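Local atomic coordinates of putative adenosine kinase (Schistosoma mansoni, PDB entry 3VAS), a protein that probably phosphorylates adenosine on its 5'-hydroxyl to give AMP, as an adenosine kinase of the ribokinase (pfkB) family. Residues A[320-325]-A[342-347]; A[88-93]-A[354-359]. All coordinates share one frame; numbering follows the deposited sequence.

Interaction 1: residues A[320-325]-A[342-347]; sequences DAFAAG and AAVKAA. With ADN (adenosine), chain C.
Phe322 of helix 318-330 lies against Ala343 of helix 336-351. Its CG stands anti to the backbone N (chi1 -178°), which carries the ring out along the neighbouring helix. Phe322 CB passes Ala347 CB at 4.2 Å. From CG through CD1 and CE1 to CZ, every ring atom faces the same methyl, Ala343 CB, closest at CE1. Ala343 CB sits over the centre of one face, 3.5 Å from the ring centroid and 13° off the normal, a CH-pi contact. On the side of the ring towards Val344, CE1 comes within 4.2 Å of Val344 CG2. Ile281 and Thr283 of strand 279-284 touch the Phe322 side chain too. The backbone adds a straight CA-H...O contact, 3.5 Å from Phe322 CA to Ala343 O.

The two helices are consecutive in the C-terminal part of this ribokinase-family fold. Their short segments run closer to antiparallel than parallel, at 142°, with axes only 6.8 Å apart. Small residues permit this. Gly325 has no side chain, and its CA lies 3.9 Å from Ala343 CA. Ala346 CB rests 3.6 Å from Gly325 CA, and no hydrogen bond joins the segments. Near the helix start, Asp320 turns to the substrate. Adenosine O5' donates a hydrogen bond to Asp320 OD2, 2.7 Å away, and Asn86 ND2 bonds the same carboxylate oxygen. Asp320 ends an Asn-Gly-Ala-Gly-Asp sequence, consistent with the catalytic base of ribokinase-family enzymes.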
loop_
_atom_site.group_PDB
_atom_site.type_symbol
_atom_site.label_atom_id
_atom_site.label_comp_id
_atom_site.label_asym_id
_atom_site.label_seq_id
_atom_site.Cartn_x
_atom_site.Cartn_y
_atom_site.Cartn_z
ATOM N N ASP A 320 1.663 4.865 2.064
ATOM C CA ASP A 320 1.725 4.511 0.651
ATOM C C ASP A 320 2.735 5.399 -0.062
ATOM O O ASP A 320 3.497 4.932 -0.912
ATOM C CB ASP A 320 0.357 4.668 -0.018
ATOM C CG ASP A 320 -0.728 3.832 0.644
ATOM O OD1 ASP A 320 -0.410 2.781 1.247
ATOM O OD2 ASP A 320 -1.910 4.232 0.557
ATOM N N ALA A 321 2.722 6.684 0.279
ATOM C CA ALA A 321 3.644 7.652 -0.303
ATOM C C ALA A 321 5.069 7.346 0.135
ATOM O O ALA A 321 6.003 7.402 -0.667
ATOM C CB ALA A 321 3.265 9.059 0.117
ATOM N N PHE A 322 5.222 7.027 1.417
ATOM C CA PHE A 322 6.522 6.686 1.970
ATOM C C PHE A 322 7.168 5.578 1.149
ATOM O O PHE A 322 8.328 5.682 0.764
ATOM C CB PHE A 322 6.399 6.256 3.434
ATOM C CG PHE A 322 7.719 5.934 4.081
ATOM C CD1 PHE A 322 8.426 6.914 4.770
ATOM C CD2 PHE A 322 8.259 4.657 3.994
ATOM C CE1 PHE A 322 9.649 6.624 5.366
ATOM C CE2 PHE A 322 9.480 4.361 4.588
ATOM C CZ PHE A 322 10.177 5.345 5.272
ATOM N N ALA A 323 6.407 4.521 0.885
ATOM C CA ALA A 323 6.907 3.403 0.097
ATOM C C ALA A 323 7.309 3.844 -1.311
ATOM O O ALA A 323 8.375 3.468 -1.800
ATOM C CB ALA A 323 5.867 2.272 0.038
ATOM N N ALA A 324 6.454 4.637 -1.956
ATOM C CA ALA A 324 6.749 5.173 -3.285
ATOM C C ALA A 324 8.047 5.979 -3.297
ATOM O O ALA A 324 8.921 5.759 -4.141
ATOM C CB ALA A 324 5.597 6.038 -3.779
ATOM N N GLY A 325 8.158 6.912 -2.355
ATOM C CA GLY A 325 9.324 7.771 -2.256
ATOM C C GLY A 325 10.597 6.970 -2.052
ATOM O O GLY A 325 11.624 7.264 -2.665
ATOM N N ALA A 342 14.039 10.576 0.808
ATOM C CA ALA A 342 13.120 10.673 -0.315
ATOM C C ALA A 342 11.755 10.115 0.074
ATOM O O ALA A 342 10.722 10.592 -0.393
ATOM C CB ALA A 342 13.674 9.938 -1.525
ATOM N N ALA A 343 11.760 9.109 0.943
ATOM C CA ALA A 343 10.522 8.485 1.397
ATOM C C ALA A 343 9.750 9.429 2.314
ATOM O O ALA A 343 8.533 9.580 2.183
ATOM C CB ALA A 343 10.821 7.166 2.104
ATOM N N VAL A 344 10.472 10.067 3.236
ATOM C CA VAL A 344 9.891 11.050 4.150
ATOM C C VAL A 344 9.338 12.237 3.372
ATOM O O VAL A 344 8.252 12.731 3.666
ATOM C CB VAL A 344 10.929 11.537 5.193
ATOM C CG1 VAL A 344 10.370 12.680 6.029
ATOM C CG2 VAL A 344 11.364 10.378 6.090
ATOM N N LYS A 345 10.083 12.679 2.366
ATOM C CA LYS A 345 9.633 13.763 1.496
ATOM C C LYS A 345 8.307 13.413 0.814
ATOM O O LYS A 345 7.368 14.210 0.814
ATOM C CB LYS A 345 10.705 14.103 0.453
ATOM C CG LYS A 345 10.288 15.172 -0.555
ATOM C CD LYS A 345 11.392 15.450 -1.573
ATOM C CE LYS A 345 10.955 16.491 -2.593
ATOM N NZ LYS A 345 11.997 16.747 -3.631
ATOM N N ALA A 346 8.232 12.213 0.246
ATOM C CA ALA A 346 7.006 11.748 -0.400
ATOM C C ALA A 346 5.827 11.792 0.560
ATOM O O ALA A 346 4.756 12.304 0.223
ATOM C CB ALA A 346 7.191 10.349 -0.938
ATOM N N ALA A 347 6.038 11.260 1.761
ATOM C CA ALA A 347 4.989 11.183 2.774
ATOM C C ALA A 347 4.560 12.571 3.228
ATOM O O ALA A 347 3.368 12.840 3.394
ATOM C CB ALA A 347 5.463 10.364 3.957
HETATM O "O5'" ADN C . -3.323 3.977 2.869
HETATM C "C5'" ADN C . -4.577 4.618 2.640
HETATM C "C4'" ADN C . -5.299 4.005 1.465
HETATM O "O4'" ADN C . -5.615 2.634 1.750
HETATM C "C3'" ADN C . -6.627 4.660 1.067
HETATM O "O3'" ADN C . -6.458 5.383 -0.153
HETATM C "C2'" ADN C . -7.581 3.468 0.824
HETATM O "O2'" ADN C . -8.271 3.507 -0.406
HETATM C "C1'" ADN C . -6.650 2.256 0.895
HETATM N N9 ADN C . -7.280 1.034 1.397
HETATM C C8 ADN C . -8.075 0.924 2.444
HETATM N N7 ADN C . -8.487 -0.487 2.538
HETATM C C5 ADN C . -7.877 -1.198 1.461
HETATM C C6 ADN C . -7.927 -2.535 1.078
HETATM N N6 ADN C . -8.714 -3.470 1.837
HETATM N N1 ADN C . -7.222 -2.958 -0.042
HETATM C C2 ADN C . -6.471 -2.070 -0.769
HETATM N N3 ADN C . -6.417 -0.754 -0.390
HETATM C C4 ADN C . -7.146 -0.329 0.750
#

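Interaction 2: residues A[88-93]-A[354-359]; sequences VKMIQW and SGFSLG
The loop after helix 336-351 packs on helix 83-95, whose N-terminal end helps form the adenosine pocket of this ribokinase-like fold. Phe356 is the centre of an inverse gamma turn in that loop. The nearest atoms of its side chain and the bound adenosine are about 5 Å apart. The Phe356 ring meets the helix mainly through Met90. Met90 CB lies at the ring edge, in plane, and Met90 SD is 3.8 Å from Phe356 CZ. The sulfur approaches obliquely, 61° off the ring normal, in a Met-aromatic contact. The Met90 chain is extended and crosses the Phe356 side chain at about a right angle. Ala321 and Ala324 of helix 318-330 also touch Met90.

Leu358 lies against both Met90 and Trp93. Its CG is anti to the carbonyl carbon, which turns the branch towards the helix; both methyls touch it. CD1 touches Trp93 CB at 3.8 Å. CD2 lies over one face of the indole, 4.0 Å from the centroid of the six-membered ring, and also meets Met90 CG at 3.9 Å.

Polar bonds flank this apolar middle. Lys89 runs extended past Phe356, and its NZ forms a salt bridge with Asp119. The same NZ donates to a water that in turn donates to Phe356 O. Beyond Leu358, Trp93 NE1 donates to Gly359 O at 3.0 Å. This bond is bent, with an angle of 137° at the hydrogen, and the oxygen lies 20° out of the indole plane.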
loop_
_atom_site.group_PDB
_atom_site.type_symbol
_atom_site.label_atom_id
_atom_site.label_comp_id
_atom_site.label_asym_id
_atom_site.label_seq_id
_atom_site.Cartn_x
_atom_site.Cartn_y
_atom_site.Cartn_z
ATOM N N VAL A 88 2.257 2.813 -6.519
ATOM C CA VAL A 88 2.779 2.627 -7.867
ATOM C C VAL A 88 2.616 3.868 -8.743
ATOM O O VAL A 88 3.521 4.230 -9.491
ATOM C CB VAL A 88 2.147 1.394 -8.533
ATOM C CG1 VAL A 88 2.471 1.350 -10.026
ATOM C CG2 VAL A 88 2.623 0.137 -7.831
ATOM N N LYS A 89 1.476 4.540 -8.643
ATOM C CA LYS A 89 1.276 5.723 -9.467
ATOM C C LYS A 89 2.130 6.897 -8.989
ATOM O O LYS A 89 2.513 7.753 -9.783
ATOM C CB LYS A 89 -0.207 6.095 -9.586
ATOM C CG LYS A 89 -0.844 6.702 -8.350
ATOM C CD LYS A 89 -2.350 6.875 -8.578
ATOM C CE LYS A 89 -2.988 7.738 -7.500
ATOM N NZ LYS A 89 -4.450 7.922 -7.731
ATOM N N MET A 90 2.451 6.935 -7.699
ATOM C CA MET A 90 3.348 7.981 -7.217
ATOM C C MET A 90 4.797 7.689 -7.614
ATOM O O MET A 90 5.552 8.614 -7.909
ATOM C CB MET A 90 3.231 8.211 -5.709
ATOM C CG MET A 90 4.054 9.409 -5.230
ATOM S SD MET A 90 3.757 9.853 -3.506
ATOM C CE MET A 90 4.629 11.418 -3.385
ATOM N N ILE A 91 5.183 6.414 -7.629
ATOM C CA ILE A 91 6.496 6.044 -8.161
ATOM C C ILE A 91 6.608 6.566 -9.592
ATOM O O ILE A 91 7.619 7.149 -9.982
ATOM C CB ILE A 91 6.710 4.521 -8.177
ATOM C CG1 ILE A 91 6.755 3.963 -6.755
ATOM C CG2 ILE A 91 7.999 4.164 -8.919
ATOM C CD1 ILE A 91 6.918 2.457 -6.700
ATOM N N GLN A 92 5.542 6.365 -10.361
ATOM C CA GLN A 92 5.464 6.839 -11.736
ATOM C C GLN A 92 5.547 8.367 -11.814
ATOM O O GLN A 92 6.249 8.919 -12.662
ATOM C CB GLN A 92 4.167 6.330 -12.382
ATOM C CG GLN A 92 3.884 6.902 -13.770
ATOM C CD GLN A 92 4.883 6.437 -14.812
ATOM O OE1 GLN A 92 5.104 5.235 -14.982
ATOM N NE2 GLN A 92 5.498 7.388 -15.513
ATOM N N TRP A 93 4.830 9.039 -10.922
ATOM C CA TRP A 93 4.801 10.499 -10.864
ATOM C C TRP A 93 6.175 11.070 -10.490
ATOM O O TRP A 93 6.653 12.036 -11.094
ATOM C CB TRP A 93 3.742 10.909 -9.842
ATOM C CG TRP A 93 3.487 12.376 -9.663
ATOM C CD1 TRP A 93 2.712 13.183 -10.452
ATOM C CD2 TRP A 93 3.950 13.196 -8.583
ATOM N NE1 TRP A 93 2.687 14.461 -9.938
ATOM C CE2 TRP A 93 3.439 14.492 -8.791
ATOM C CE3 TRP A 93 4.758 12.961 -7.466
ATOM C CZ2 TRP A 93 3.708 15.548 -7.923
ATOM C CZ3 TRP A 93 5.024 14.010 -6.604
ATOM C CH2 TRP A 93 4.503 15.288 -6.837
ATOM N N SER A 354 -5.071 16.763 0.762
ATOM C CA SER A 354 -6.286 16.019 1.088
ATOM C C SER A 354 -6.427 14.755 0.239
ATOM O O SER A 354 -6.518 14.826 -0.989
ATOM C CB SER A 354 -7.520 16.908 0.912
ATOM O OG SER A 354 -7.373 18.137 1.607
ATOM N N GLY A 355 -6.457 13.602 0.900
ATOM C CA GLY A 355 -6.493 12.324 0.204
ATOM C C GLY A 355 -5.187 12.065 -0.525
ATOM O O GLY A 355 -4.232 12.830 -0.388
ATOM N N PHE A 356 -5.126 10.992 -1.305
ATOM C CA PHE A 356 -3.919 10.743 -2.081
ATOM C C PHE A 356 -3.947 11.564 -3.367
ATOM O O PHE A 356 -4.193 11.044 -4.457
ATOM C CB PHE A 356 -3.729 9.257 -2.375
ATOM C CG PHE A 356 -2.296 8.878 -2.618
ATOM C CD1 PHE A 356 -1.472 8.526 -1.559
ATOM C CD2 PHE A 356 -1.766 8.892 -3.904
ATOM C CE1 PHE A 356 -0.144 8.187 -1.773
ATOM C CE2 PHE A 356 -0.443 8.553 -4.127
ATOM C CZ PHE A 356 0.372 8.201 -3.059
ATOM N N SER A 357 -3.699 12.859 -3.220
ATOM C CA SER A 357 -3.772 13.793 -4.336
ATOM C C SER A 357 -2.374 14.151 -4.828
ATOM O O SER A 357 -1.568 14.686 -4.071
ATOM C CB SER A 357 -4.512 15.060 -3.900
ATOM O OG SER A 357 -4.529 16.030 -4.932
ATOM N N LEU A 358 -2.086 13.851 -6.091
ATOM C CA LEU A 358 -0.810 14.228 -6.704
ATOM C C LEU A 358 -1.004 15.432 -7.622
ATOM O O LEU A 358 -1.644 15.321 -8.665
ATOM C CB LEU A 358 -0.232 13.060 -7.509
ATOM C CG LEU A 358 0.194 11.805 -6.743
ATOM C CD1 LEU A 358 0.552 10.682 -7.709
ATOM C CD2 LEU A 358 1.365 12.126 -5.827
ATOM N N GLY A 359 -0.456 16.578 -7.234
ATOM C CA GLY A 359 -0.595 17.800 -8.014
ATOM C C GLY A 359 0.418 17.908 -9.141
ATOM O O GLY A 359 0.929 16.897 -9.623
HETATM O O HOH W 1 -5.660 9.616 -6.011
#

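Both contacts are largely buried, and they adjoin. Met90 of helix 83-95 joins them: its SD lies 3.7 Å from Ala321 CB, and its CE lies 3.7 Å from Ala346 CB. Interaction 1 pairs two helices that follow each other in sequence. Interaction 2 ties helix 83-95 to a loop distant in sequence. Their chemistry differs accordingly. The helix pair relies on alanines, a glycine and one aromatic face. The loop contact uses longer side chains, and adds a hydrogen bond and a water bridge. Each has a partly exposed margin, such as Val344 in interaction 1 and Leu358 in interaction 2. Asp320 of interaction 1 is hydrogen-bonded to adenosine; Phe356 of interaction 2 only comes near it.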